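Local coordinates for protein CocE/NonD family hydrolase (Staphylococcus aureus subsp. aureus COL, PDB 3III) that probably hydrolyses ester or amide bonds as an alpha/beta-hydrolase related to cocaine esterase and the X-Pro dipeptidyl-peptidases, at residues Gly44-Arg49 / Leu54-Phe59; Val119-Ala124 / Gln156-Gly161; Gly77-Pro82 / Gly127-Lys132; Leu135-Lys140 / Gln219-Arg224; Leu11-Val16 / Tyr33-Met38. All blocks are in the same frame, centred on the assembly; numbering follows the deposited sequence.

Interaction 1. Residues Gly44-Arg49 / Leu54-Phe59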
# COMPACT_ATOMS: atom_id res chain seq x y z
N GLY A 44 18.09 -17.09 17.24
CA GLY A 44 17.36 -17.12 18.51
C GLY A 44 15.90 -17.51 18.31
O GLY A 44 15.38 -17.37 17.21
N THR A 45 15.27 -18.05 19.35
CA THR A 45 13.87 -18.47 19.25
C THR A 45 13.04 -17.78 20.30
O THR A 45 13.55 -17.44 21.34
CB THR A 45 13.68 -19.99 19.41
OG1 THR A 45 14.17 -20.37 20.70
CG2 THR A 45 14.43 -20.73 18.35
N VAL A 46 11.77 -17.53 20.00
CA VAL A 46 10.80 -17.09 20.99
C VAL A 46 9.66 -18.10 20.99
O VAL A 46 9.16 -18.52 19.92
CB VAL A 46 10.24 -15.69 20.66
CG1 VAL A 46 9.20 -15.26 21.70
CG2 VAL A 46 11.32 -14.69 20.58
N GLU A 47 9.23 -18.51 22.17
CA GLU A 47 8.22 -19.59 22.24
C GLU A 47 6.83 -18.99 22.42
O GLU A 47 6.62 -18.20 23.34
CB GLU A 47 8.53 -20.57 23.39
CG GLU A 47 7.67 -21.80 23.37
CD GLU A 47 7.98 -22.75 24.48
OE1 GLU A 47 9.11 -22.75 24.94
OE2 GLU A 47 7.12 -23.54 24.86
N MSE A 48 5.90 -19.38 21.53
CA MSE A 48 4.52 -18.94 21.58
C MSE A 48 3.73 -19.68 22.67
O MSE A 48 4.15 -20.75 23.18
CB MSE A 48 3.84 -19.14 20.23
CG MSE A 48 4.54 -18.54 19.05
SE MSE A 48 4.61 -16.57 19.12
CE MSE A 48 6.34 -16.37 20.17
N ARG A 49 2.53 -19.16 22.96
CA ARG A 49 1.68 -19.77 24.01
C ARG A 49 1.40 -21.23 23.70
O ARG A 49 1.35 -22.02 24.61
CB ARG A 49 0.34 -19.05 24.17
CG ARG A 49 0.37 -17.79 25.09
CD ARG A 49 -0.81 -16.84 24.76
NE ARG A 49 -0.85 -16.53 23.33
CZ ARG A 49 -1.95 -16.29 22.61
NH1 ARG A 49 -3.15 -16.26 23.18
NH2 ARG A 49 -1.84 -16.09 21.30
N LEU A 54 9.25 -19.42 17.17
CA LEU A 54 9.52 -18.50 16.07
C LEU A 54 11.00 -18.15 16.12
O LEU A 54 11.58 -17.99 17.22
CB LEU A 54 8.70 -17.21 16.20
CG LEU A 54 7.41 -17.16 15.40
CD1 LEU A 54 6.55 -18.39 15.58
CD2 LEU A 54 6.67 -15.86 15.66
N TYR A 55 11.58 -18.05 14.94
CA TYR A 55 13.00 -17.78 14.77
C TYR A 55 13.29 -16.34 14.45
O TYR A 55 12.60 -15.72 13.65
CB TYR A 55 13.64 -18.73 13.74
CG TYR A 55 13.57 -20.16 14.24
CD1 TYR A 55 14.68 -20.76 14.82
CD2 TYR A 55 12.40 -20.88 14.14
CE1 TYR A 55 14.60 -22.07 15.33
CE2 TYR A 55 12.30 -22.14 14.64
CZ TYR A 55 13.40 -22.73 15.23
OH TYR A 55 13.29 -24.01 15.66
N ILE A 56 14.32 -15.81 15.08
CA ILE A 56 14.69 -14.36 14.90
C ILE A 56 16.19 -14.16 14.77
O ILE A 56 17.00 -15.04 15.10
CB ILE A 56 14.22 -13.49 16.13
CG1 ILE A 56 14.97 -13.89 17.41
CG2 ILE A 56 12.74 -13.73 16.40
CD1 ILE A 56 14.57 -13.04 18.72
N ASN A 57 16.55 -12.96 14.30
CA ASN A 57 17.89 -12.43 14.45
C ASN A 57 17.82 -11.16 15.27
O ASN A 57 16.88 -10.38 15.14
CB ASN A 57 18.47 -12.07 13.09
CG ASN A 57 18.59 -13.26 12.17
OD1 ASN A 57 18.88 -14.38 12.60
ND2 ASN A 57 18.46 -13.00 10.87
N ILE A 58 18.85 -10.92 16.07
CA ILE A 58 18.98 -9.71 16.85
C ILE A 58 20.30 -9.02 16.51
O ILE A 58 21.37 -9.59 16.68
CB ILE A 58 19.04 -10.02 18.37
CG1 ILE A 58 17.82 -10.81 18.87
CG2 ILE A 58 19.24 -8.72 19.20
CD1 ILE A 58 18.02 -11.49 20.30
N PHE A 59 20.23 -7.77 16.05
CA PHE A 59 21.43 -6.97 15.83
C PHE A 59 21.46 -5.92 16.91
O PHE A 59 20.46 -5.18 17.09
CB PHE A 59 21.30 -6.25 14.49
CG PHE A 59 21.29 -7.18 13.28
CD1 PHE A 59 22.45 -7.45 12.62
CD2 PHE A 59 20.10 -7.78 12.84
CE1 PHE A 59 22.44 -8.31 11.51
CE2 PHE A 59 20.05 -8.60 11.75
CZ PHE A 59 21.22 -8.87 11.07
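An antiparallel beta hairpin brings G44-R49 against L54-F59, with T45 facing Y55 as the non-hydrogen-bonded pair between two hydrogen-bonded ones, G44 with I56 and V46 with L54. The main-chain evidence is direct. V46 N reaches L54 O at 2.8 Å, and L54 N returns to V46 O at 2.9 Å, so V46 and L54 are joined by two reciprocal hydrogen bonds near the turn. Further along, I56 N gives to G44 O at 2.8 Å. L54 O, the acceptor of V46 N, also receives a CA-H...O contact from T45 CA (3.1 Å). The short strand segments meet at 136°, well away from exact antiparallel, which indicates a strong twist. Strand 36-47 and strand 53-60 belong to the antiparallel N-terminal part of the central mixed sheet of an alpha/beta-hydrolase domain; beyond them, Y55 and N57 bond through their backbones to strand 119-124. On the face of T45 and Y55, the T45 methyl CG2 lies 3.3 Å from Y55 CE1, the two side chains running side by side in the same direction, while D129 and K130 touch the tyrosine from a loop. The other face is apolar. V46 CG2 approaches I56 CD1 at 4.1 Å, and both residues also pack on W152 of helix 140-154. I56 holds CG1 between its backbone N and carbonyl carbon (chi1 66°), which brings CG1 to 3.5 Å from G44 O. Past the strand end, selenomethionine M48 has its CG 4.0 Å from L54 CD1, the two side chains crossing at about a right angle.

Interaction 2. Residues Val119-Ala124 / Gln156-Gly161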
# COMPACT_ATOMS: atom_id res chain seq x y z
N VAL A 119 18.59 -1.26 18.92
CA VAL A 119 18.64 -2.68 18.62
C VAL A 119 17.68 -2.93 17.42
O VAL A 119 16.67 -2.27 17.31
CB VAL A 119 18.27 -3.55 19.86
CG1 VAL A 119 17.92 -5.01 19.46
CG2 VAL A 119 19.38 -3.50 20.91
N VAL A 120 18.05 -3.83 16.49
CA VAL A 120 17.14 -4.29 15.45
C VAL A 120 16.83 -5.79 15.62
O VAL A 120 17.75 -6.62 15.69
CB VAL A 120 17.65 -3.97 14.01
CG1 VAL A 120 16.69 -4.57 12.95
CG2 VAL A 120 17.81 -2.41 13.77
N VAL A 121 15.53 -6.13 15.68
CA VAL A 121 15.12 -7.55 15.78
C VAL A 121 14.39 -7.88 14.53
O VAL A 121 13.49 -7.14 14.11
CB VAL A 121 14.20 -7.86 16.99
CG1 VAL A 121 13.75 -9.32 16.95
CG2 VAL A 121 14.86 -7.46 18.35
N LYS A 122 14.79 -8.97 13.88
CA LYS A 122 14.17 -9.42 12.61
C LYS A 122 13.47 -10.71 12.90
O LYS A 122 14.10 -11.67 13.33
CB LYS A 122 15.23 -9.62 11.51
CG LYS A 122 14.64 -10.05 10.19
CD LYS A 122 13.97 -8.85 9.45
CE LYS A 122 12.81 -9.36 8.61
NZ LYS A 122 11.97 -8.37 8.01
N VAL A 123 12.16 -10.74 12.68
CA VAL A 123 11.29 -11.83 13.09
C VAL A 123 10.84 -12.62 11.86
O VAL A 123 10.33 -12.05 10.89
CB VAL A 123 10.03 -11.33 13.84
CG1 VAL A 123 9.16 -12.53 14.25
CG2 VAL A 123 10.47 -10.49 15.03
N ALA A 124 11.07 -13.93 11.93
CA ALA A 124 10.43 -14.89 11.05
C ALA A 124 9.13 -15.35 11.70
O ALA A 124 9.14 -16.03 12.72
CB ALA A 124 11.36 -16.07 10.77
N GLN A 156 14.12 -8.23 27.46
CA GLN A 156 15.48 -8.70 27.31
C GLN A 156 16.52 -7.71 27.88
O GLN A 156 16.30 -6.52 27.98
CB GLN A 156 15.78 -8.97 25.84
CG GLN A 156 14.93 -10.06 25.24
CD GLN A 156 14.78 -11.26 26.12
OE1 GLN A 156 15.77 -11.94 26.42
NE2 GLN A 156 13.53 -11.52 26.58
N SER A 157 17.69 -8.24 28.17
CA SER A 157 18.73 -7.48 28.86
C SER A 157 19.14 -6.23 28.06
O SER A 157 19.51 -5.19 28.64
CB SER A 157 19.92 -8.41 29.15
OG SER A 157 20.51 -8.81 27.91
N TRP A 158 19.09 -6.31 26.74
CA TRP A 158 19.49 -5.21 25.87
C TRP A 158 18.36 -4.23 25.53
O TRP A 158 18.55 -3.34 24.69
CB TRP A 158 20.14 -5.73 24.57
CG TRP A 158 19.48 -7.05 24.04
CD1 TRP A 158 19.96 -8.30 24.16
CD2 TRP A 158 18.21 -7.17 23.39
NE1 TRP A 158 19.10 -9.21 23.59
CE2 TRP A 158 18.01 -8.54 23.12
CE3 TRP A 158 17.23 -6.26 23.00
CZ2 TRP A 158 16.88 -9.02 22.48
CZ3 TRP A 158 16.10 -6.73 22.36
CH2 TRP A 158 15.94 -8.11 22.09
N SER A 159 17.20 -4.38 26.16
CA SER A 159 16.03 -3.61 25.77
C SER A 159 15.69 -2.58 26.83
O SER A 159 15.62 -2.90 28.02
CB SER A 159 14.85 -4.53 25.52
OG SER A 159 13.66 -3.76 25.36
N ASN A 160 15.44 -1.37 26.38
CA ASN A 160 14.97 -0.30 27.27
C ASN A 160 13.47 -0.36 27.51
O ASN A 160 12.92 0.55 28.12
CB ASN A 160 15.39 1.10 26.79
CG ASN A 160 14.52 1.65 25.61
OD1 ASN A 160 13.67 0.95 25.07
ND2 ASN A 160 14.74 2.90 25.24
N GLY A 161 12.81 -1.40 26.98
CA GLY A 161 11.37 -1.59 27.20
C GLY A 161 10.46 -1.02 26.11
O GLY A 161 9.27 -1.31 26.11
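A beta-alpha-beta crossover supplies both partners here: V119 and V121 lie on strand 119-124, and W158 lies in the connection between helix 140-154 and strand 162-168. The contact is made by three buried side chains. V119 CG1 touches the six-membered part of the indole, 3.8 Å from W158 CE3, while V119 CG2 comes within 3.9 Å of the carbonyl atom W158 O. Two residues on, V121 CG2 meets the far end of the same ring at W158 CH2, 3.9 Å away. Both valines point their side chains to the same side of the strand, and each crosses the tryptophan at about a right angle; their methyls approach the ring obliquely. Each valine carries CG1 anti to its backbone N (V121 chi1 176°), which leaves CG2 beside that N, and in V121 it is this second branch that touches the indole. The ring is also braced from its own segment, where Q156 CB lies 3.5 Å above one face, displaced toward the rim. A type I turn from Q156 to S159, closed by S159 N to Q156 O at 2.9 Å, places W158 at its third position. An ST turn follows immediately: S159 OG accepts from G161 N at 3.0 Å, and the chain turns a corner at G161, where phi is positive (95°). I58 and R60 of strand 53-60 and W152 of helix 140-154 also pack against the W158 side chain. Strand 119-124, helix 140-154 and strand 162-168 form a parallel crossover that passes strand 67-74, as expected in an alpha/beta-hydrolase sheet.

Interaction 3. Residues Gly77-Pro82 / Gly127-Lys132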
# COMPACT_ATOMS: atom_id res chain seq x y z
N GLY A 77 11.44 -14.70 4.90
CA GLY A 77 12.79 -15.16 5.15
C GLY A 77 13.57 -14.08 5.89
O GLY A 77 13.80 -13.01 5.36
N LYS A 78 13.95 -14.37 7.14
CA LYS A 78 14.71 -13.43 7.98
C LYS A 78 16.21 -13.32 7.58
O LYS A 78 16.88 -12.34 8.00
CB LYS A 78 14.61 -13.81 9.45
CG LYS A 78 15.38 -15.09 9.84
CD LYS A 78 15.39 -15.29 11.36
CE LYS A 78 16.14 -16.52 11.81
NZ LYS A 78 17.59 -16.51 11.40
N ASP A 79 16.72 -14.29 6.83
CA ASP A 79 18.11 -14.28 6.43
C ASP A 79 18.31 -14.01 4.95
O ASP A 79 19.37 -14.26 4.41
CB ASP A 79 18.75 -15.60 6.83
CG ASP A 79 18.75 -15.76 8.30
OD1 ASP A 79 19.32 -14.88 8.93
OD2 ASP A 79 18.16 -16.72 8.82
N ASN A 80 17.29 -13.48 4.30
CA ASN A 80 17.45 -13.12 2.89
C ASN A 80 18.55 -12.09 2.67
O ASN A 80 18.56 -11.00 3.29
CB ASN A 80 16.12 -12.64 2.29
CG ASN A 80 15.03 -13.73 2.29
OD1 ASN A 80 15.23 -14.91 2.69
ND2 ASN A 80 13.86 -13.33 1.83
N LYS A 81 19.53 -12.46 1.84
CA LYS A 81 20.47 -11.51 1.32
C LYS A 81 19.73 -10.69 0.22
O LYS A 81 19.17 -11.27 -0.72
CB LYS A 81 21.75 -12.21 0.77
CG LYS A 81 22.92 -11.25 0.55
CD LYS A 81 24.19 -11.99 0.15
CE LYS A 81 25.26 -11.03 -0.36
NZ LYS A 81 24.78 -10.29 -1.58
N PRO A 82 19.71 -9.34 0.35
CA PRO A 82 18.96 -8.59 -0.69
C PRO A 82 19.51 -8.84 -2.11
O PRO A 82 20.73 -8.94 -2.28
CB PRO A 82 19.16 -7.12 -0.27
CG PRO A 82 20.42 -7.10 0.64
CD PRO A 82 20.51 -8.48 1.26
N GLY A 127 5.33 -20.37 10.39
CA GLY A 127 5.32 -20.98 9.06
C GLY A 127 6.52 -20.67 8.18
O GLY A 127 6.68 -21.28 7.10
N SER A 128 7.35 -19.72 8.61
CA SER A 128 8.53 -19.32 7.88
C SER A 128 9.78 -19.64 8.68
O SER A 128 9.77 -19.79 9.90
CB SER A 128 8.47 -17.82 7.53
OG SER A 128 8.70 -17.01 8.69
N ASP A 129 10.87 -19.76 7.94
CA ASP A 129 12.16 -20.17 8.45
C ASP A 129 12.04 -21.59 9.02
O ASP A 129 11.45 -22.45 8.39
CB ASP A 129 12.74 -19.16 9.43
CG ASP A 129 14.22 -19.35 9.62
OD1 ASP A 129 14.98 -19.07 8.67
OD2 ASP A 129 14.63 -19.84 10.69
N LYS A 130 12.56 -21.82 10.22
CA LYS A 130 12.55 -23.17 10.78
C LYS A 130 11.19 -23.51 11.40
O LYS A 130 10.96 -24.65 11.79
CB LYS A 130 13.75 -23.35 11.72
CG LYS A 130 15.06 -23.32 10.86
CD LYS A 130 16.34 -23.37 11.62
CE LYS A 130 16.72 -22.00 12.12
NZ LYS A 130 16.89 -20.99 10.99
N SER A 131 10.26 -22.55 11.44
CA SER A 131 8.89 -22.86 11.84
C SER A 131 8.16 -23.49 10.68
O SER A 131 8.05 -22.90 9.61
CB SER A 131 8.11 -21.62 12.28
OG SER A 131 6.74 -21.95 12.48
N LYS A 132 7.61 -24.68 10.90
CA LYS A 132 6.77 -25.34 9.90
C LYS A 132 5.32 -25.36 10.37
O LYS A 132 4.54 -26.23 9.98
CB LYS A 132 7.27 -26.78 9.57
CG LYS A 132 8.70 -26.89 9.09
CD LYS A 132 9.00 -25.96 7.89
CE LYS A 132 10.49 -25.53 7.80
NZ LYS A 132 10.73 -24.70 6.53
O HOH W 1 10.61 -15.19 7.53
O HOH W 2 14.66 -17.11 6.87
O HOH W 3 17.56 -19.11 8.28
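D79 and D129 bring their carboxylates close, D79 OD2 to D129 OD1 at 4.0 Å with the planes 64° apart, and a water bridges them and probably offsets some of the like-charge repulsion: it donates to D79 OD2 at 2.5 Å and to D129 OD1 at 2.6 Å. Alongside, the aliphatic end of K78 touches the second carboxylate, CE to D129 OD2 at 3.8 Å, although the charged ends stay beyond salt-bridge range. Each acid instead has a lysine of its own. K78 NZ meets the syn lone pair of D79 OD2 at 2.7 Å, and K130 NZ meets that of D129 OD2 at 2.6 Å. The two loops follow the neighbouring parallel strands 67-74 and 119-124, at the C-terminal edge of the sheet where alpha/beta-hydrolases usually carry their active-site loops. Another water links a backbone N to a side-chain hydroxyl, accepting from G77 N at 2.8 Å and donating to S128 OG at 2.9 Å. In the next shell D43 OD1 forms salt bridges with both K78 and K130, and N57 bonds to both K78 and D79. A type II' turn from S128 to S131, with D129 at positive phi (61°), presents the D129 side chain to the opposite loop.

Interaction 4. Residues Leu135-Lys140 / Gln219-Arg224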
# COMPACT_ATOMS: atom_id res chain seq x y z
N LEU A 135 0.88 -21.06 8.33
CA LEU A 135 1.28 -19.80 7.72
C LEU A 135 0.01 -19.22 7.14
O LEU A 135 -0.42 -19.61 6.04
CB LEU A 135 2.36 -20.01 6.63
CG LEU A 135 3.21 -18.78 6.22
CD1 LEU A 135 4.32 -19.26 5.23
CD2 LEU A 135 2.35 -17.65 5.61
N SER A 136 -0.60 -18.30 7.89
CA SER A 136 -1.82 -17.62 7.50
C SER A 136 -1.53 -16.12 7.43
O SER A 136 -1.61 -15.39 8.43
CB SER A 136 -2.96 -17.92 8.47
OG SER A 136 -4.10 -17.21 8.04
N PRO A 137 -1.12 -15.65 6.26
CA PRO A 137 -0.67 -14.26 6.12
C PRO A 137 -1.74 -13.24 6.48
O PRO A 137 -2.88 -13.39 6.10
CB PRO A 137 -0.36 -14.13 4.63
CG PRO A 137 -0.29 -15.48 4.11
CD PRO A 137 -1.01 -16.40 5.01
N TRP A 138 -1.35 -12.18 7.19
CA TRP A 138 -2.21 -11.01 7.36
C TRP A 138 -3.50 -11.43 8.04
O TRP A 138 -4.61 -11.12 7.57
CB TRP A 138 -2.41 -10.31 5.99
CG TRP A 138 -1.15 -9.89 5.35
CD1 TRP A 138 0.07 -9.77 5.96
CD2 TRP A 138 -0.94 -9.48 3.98
NE1 TRP A 138 1.00 -9.34 5.08
CE2 TRP A 138 0.42 -9.14 3.86
CE3 TRP A 138 -1.75 -9.36 2.85
CZ2 TRP A 138 0.98 -8.69 2.65
CZ3 TRP A 138 -1.18 -8.89 1.63
CH2 TRP A 138 0.16 -8.58 1.55
N SER A 139 -3.34 -12.14 9.17
CA SER A 139 -4.42 -12.63 9.96
C SER A 139 -4.24 -12.23 11.42
O SER A 139 -3.16 -11.87 11.85
CB SER A 139 -4.47 -14.16 9.87
OG SER A 139 -3.26 -14.75 10.41
N LYS A 140 -5.27 -12.43 12.21
CA LYS A 140 -5.19 -12.16 13.61
C LYS A 140 -4.26 -13.15 14.31
O LYS A 140 -3.51 -12.75 15.18
CB LYS A 140 -6.56 -12.25 14.27
CG LYS A 140 -6.48 -11.84 15.77
CD LYS A 140 -7.87 -11.73 16.32
CE LYS A 140 -7.85 -11.33 17.76
NZ LYS A 140 -9.18 -11.23 18.30
N GLN A 219 1.59 -17.59 -4.58
CA GLN A 219 2.45 -18.65 -5.08
C GLN A 219 3.88 -18.53 -4.61
O GLN A 219 4.54 -19.53 -4.29
CB GLN A 219 2.38 -18.71 -6.61
CG GLN A 219 1.07 -19.30 -6.98
CD GLN A 219 0.71 -19.15 -8.42
OE1 GLN A 219 1.26 -18.31 -9.16
NE2 GLN A 219 -0.23 -19.96 -8.84
N GLY A 220 4.36 -17.30 -4.56
CA GLY A 220 5.66 -16.97 -4.03
C GLY A 220 5.90 -17.44 -2.58
O GLY A 220 6.99 -17.92 -2.26
N ILE A 221 4.89 -17.29 -1.73
CA ILE A 221 4.97 -17.74 -0.35
C ILE A 221 5.07 -19.27 -0.33
O ILE A 221 5.98 -19.83 0.27
CB ILE A 221 3.76 -17.22 0.50
CG1 ILE A 221 3.81 -15.68 0.56
CG2 ILE A 221 3.76 -17.91 1.86
CD1 ILE A 221 2.66 -14.97 1.36
N PHE A 222 4.18 -19.94 -1.07
CA PHE A 222 4.23 -21.38 -1.21
C PHE A 222 5.61 -21.87 -1.71
O PHE A 222 6.13 -22.83 -1.18
CB PHE A 222 3.10 -21.86 -2.16
CG PHE A 222 1.82 -22.22 -1.45
CD1 PHE A 222 1.64 -23.55 -0.92
CD2 PHE A 222 0.80 -21.28 -1.29
CE1 PHE A 222 0.42 -23.94 -0.29
CE2 PHE A 222 -0.41 -21.62 -0.67
CZ PHE A 222 -0.60 -22.96 -0.13
N ALA A 223 6.17 -21.18 -2.71
CA ALA A 223 7.48 -21.54 -3.29
C ALA A 223 8.65 -21.31 -2.31
O ALA A 223 9.69 -21.99 -2.37
CB ALA A 223 7.69 -20.79 -4.62
N ARG A 224 8.48 -20.37 -1.38
CA ARG A 224 9.53 -20.03 -0.47
C ARG A 224 9.74 -21.13 0.59
O ARG A 224 10.86 -21.31 1.03
CB ARG A 224 9.24 -18.68 0.22
CG ARG A 224 10.31 -18.14 1.12
CD ARG A 224 11.53 -17.61 0.37
NE ARG A 224 12.66 -17.33 1.28
CZ ARG A 224 13.46 -18.26 1.81
NH1 ARG A 224 13.27 -19.57 1.60
NH2 ARG A 224 14.46 -17.87 2.61
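I221 lays its two branches over separate parts of the L135-K140 loop: the CG2 methyl overlaps the end of L135 and the longer arm reaches P137. The first overlap is the tighter one, with I221 CG2 3.7 Å from L135 CD1 and 4.0 Å from L135 CD2, so that one methyl is set against both tips of the leucine fork. The second is lighter, I221 CD1 lying 4.1 Å from P137 CG, and here the proline ring and the isoleucine arm run alongside one another with opposite headings. The isoleucine torsions account for the division. CG2 is anti to the backbone N, CG1 lies beside that N (chi1 -63°), and an extended chi2 of 179° carries CD1 on to the proline ring. The loop has its own internal support: S139 OG gives a 2.7 Å bond to S136 O and, as N-cap of helix 140-154, also bonds to the backbone N of E142. Helix 213-224 belongs to the helical insertion between sheet strands 186-192 and 262-267, an arrangement consistent with the cap of this hydrolase family, and W138 stacks its ring on W217 of helix 213-224. A bound palmitic acid lies about 8 Å from the side chain of I221, near the contact but not part of it. Between L135, P137 and I221 every touching atom is a carbon, which implies that the loop and the helix are joined here by dispersion and the burial of apolar surface, without the directional demands of a polar bond.

Interaction 5. Residues Leu11-Val16 / Tyr33-Met38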
# COMPACT_ATOMS: atom_id res chain seq x y z
N LEU A 11 38.48 -2.81 9.31
CA LEU A 11 37.79 -4.06 9.51
C LEU A 11 37.38 -4.55 8.14
O LEU A 11 37.28 -3.73 7.21
CB LEU A 11 36.55 -3.85 10.38
CG LEU A 11 36.86 -3.11 11.68
CD1 LEU A 11 35.61 -2.44 12.25
CD2 LEU A 11 37.52 -4.08 12.66
N THR A 12 37.20 -5.86 8.01
CA THR A 12 36.57 -6.47 6.83
C THR A 12 35.09 -6.69 7.16
O THR A 12 34.75 -7.07 8.25
CB THR A 12 37.25 -7.83 6.40
OG1 THR A 12 36.93 -8.10 5.04
CG2 THR A 12 36.78 -9.06 7.23
N VAL A 13 34.22 -6.42 6.20
CA VAL A 13 32.82 -6.70 6.32
C VAL A 13 32.56 -8.21 6.38
O VAL A 13 33.11 -8.99 5.58
CB VAL A 13 32.07 -6.06 5.13
CG1 VAL A 13 30.64 -6.58 5.03
CG2 VAL A 13 32.14 -4.46 5.23
N THR A 14 31.67 -8.59 7.31
CA THR A 14 31.25 -9.98 7.51
C THR A 14 30.42 -10.35 6.29
O THR A 14 29.50 -9.63 5.89
CB THR A 14 30.46 -10.14 8.80
OG1 THR A 14 31.28 -9.65 9.86
CG2 THR A 14 30.06 -11.62 9.04
N HIS A 15 30.85 -11.42 5.65
CA HIS A 15 30.22 -11.89 4.43
C HIS A 15 28.95 -12.68 5.05
O HIS A 15 29.07 -13.62 5.90
CB HIS A 15 31.29 -12.65 3.47
CG HIS A 15 32.54 -11.85 2.95
ND1 HIS A 15 33.78 -12.46 2.77
CD2 HIS A 15 32.74 -10.60 2.44
CE1 HIS A 15 34.69 -11.61 2.27
NE2 HIS A 15 34.09 -10.48 2.05
N VAL A 16 27.72 -12.22 4.74
CA VAL A 16 26.47 -12.61 5.50
C VAL A 16 26.05 -14.10 5.42
O VAL A 16 25.54 -14.69 6.38
CB VAL A 16 25.22 -11.71 5.16
CG1 VAL A 16 24.93 -11.66 3.66
CG2 VAL A 16 23.95 -12.14 5.98
N TYR A 33 27.27 4.83 7.29
CA TYR A 33 28.25 4.93 8.33
C TYR A 33 29.46 4.00 8.18
O TYR A 33 30.12 3.66 9.17
CB TYR A 33 27.58 4.66 9.70
CG TYR A 33 26.31 5.47 9.95
CD1 TYR A 33 26.34 6.87 9.90
CD2 TYR A 33 25.10 4.84 10.26
CE1 TYR A 33 25.23 7.60 10.15
CE2 TYR A 33 23.98 5.58 10.55
CZ TYR A 33 24.03 6.95 10.47
OH TYR A 33 22.89 7.70 10.76
N GLY A 34 29.73 3.55 6.98
CA GLY A 34 30.93 2.77 6.69
C GLY A 34 30.94 1.39 7.38
O GLY A 34 29.89 0.79 7.61
N ASN A 35 32.12 0.87 7.69
CA ASN A 35 32.21 -0.43 8.34
C ASN A 35 31.85 -0.37 9.83
O ASN A 35 32.58 0.25 10.64
CB ASN A 35 33.59 -1.01 8.21
CG ASN A 35 33.91 -1.42 6.80
OD1 ASN A 35 33.06 -1.37 5.92
ND2 ASN A 35 35.17 -1.72 6.56
N GLN A 36 30.75 -1.02 10.19
CA GLN A 36 30.22 -0.90 11.55
C GLN A 36 30.17 -2.23 12.29
O GLN A 36 29.43 -3.14 11.90
CB GLN A 36 28.81 -0.30 11.48
CG GLN A 36 28.81 1.16 11.13
CD GLN A 36 29.30 2.03 12.24
OE1 GLN A 36 29.13 1.68 13.39
NE2 GLN A 36 29.93 3.17 11.91
N GLU A 37 30.93 -2.31 13.36
CA GLU A 37 30.96 -3.46 14.28
C GLU A 37 29.71 -3.50 15.18
O GLU A 37 29.28 -2.50 15.70
CB GLU A 37 32.18 -3.36 15.22
CG GLU A 37 33.52 -3.19 14.59
CD GLU A 37 34.61 -2.59 15.55
OE1 GLU A 37 34.89 -1.33 15.52
OE2 GLU A 37 35.21 -3.39 16.31
N MSE A 38 29.16 -4.68 15.35
CA MSE A 38 28.05 -4.90 16.18
C MSE A 38 27.99 -6.38 16.44
O MSE A 38 28.77 -7.16 15.85
CB MSE A 38 26.77 -4.40 15.51
CG MSE A 38 26.36 -5.17 14.28
SE MSE A 38 24.81 -4.22 13.44
CE MSE A 38 25.77 -2.54 12.77
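The backbones of L11-V16 and Y33-M38 come nearest at V13 and N35, whose CA atoms are 6.6 Å apart, and the chain turns a corner at N35. This corner belongs to the connection of a beta hairpin, strands 22-30 and 36-47 at the edge of the central sheet, and the irregular N-terminal segment packs beside it. N35 carries the middle of the contact. Its chi1 (-69°) directs the amide toward the tail, and a near-zero chi2 (-6°) sets the rotation of the group. ND2 of N35 is 3.0 Å from L11 O, while OD1 of N35 is 3.3 Å from V13 CG2. The amide lies between L11 and V13, with ND2 near a carbonyl oxygen and OD1 near a methyl; the N35 and V13 side chains cross at about a right angle. A bound nickel ion lies about 5 Å from the V13 side chain. Towards the surface, the L11 side chain crosses E37 at about a right angle near its CG, an approach left uncertain because E37 has two conformers. T14 ties the tail to the outer hairpin strand, where its backbone and OG1 both bond to V27. At the start of strand 36-47, Q36 NE2 donates back to Y33 O of the connection over 2.8 Å with an N-H...O angle of 173°, the oxygen lying almost exactly in the Q36 amide plane.

From the N terminus, interaction 5 comes first, closing a loop of 16 residues that contains strand 22-30 and fastening the tail to the start of strand 36-47. The other end of that strand enters interaction 1, the short hairpin with strand 53-60, which closes in its turn before anything later opens. Interactions 2 and 3 then cross: 77-82 precedes 119-124, and 127-132 falls before 156-161. Interaction 4 opens after interaction 3 has closed but crosses interaction 2, since 135-140 also precedes 156-161; it reaches the helical insertion. Strand 119-124 joins interactions 1 and 2 through backbone pairing with 54-59, N57 connects interactions 1 and 3, and N80 with R224 connects interactions 3 and 4.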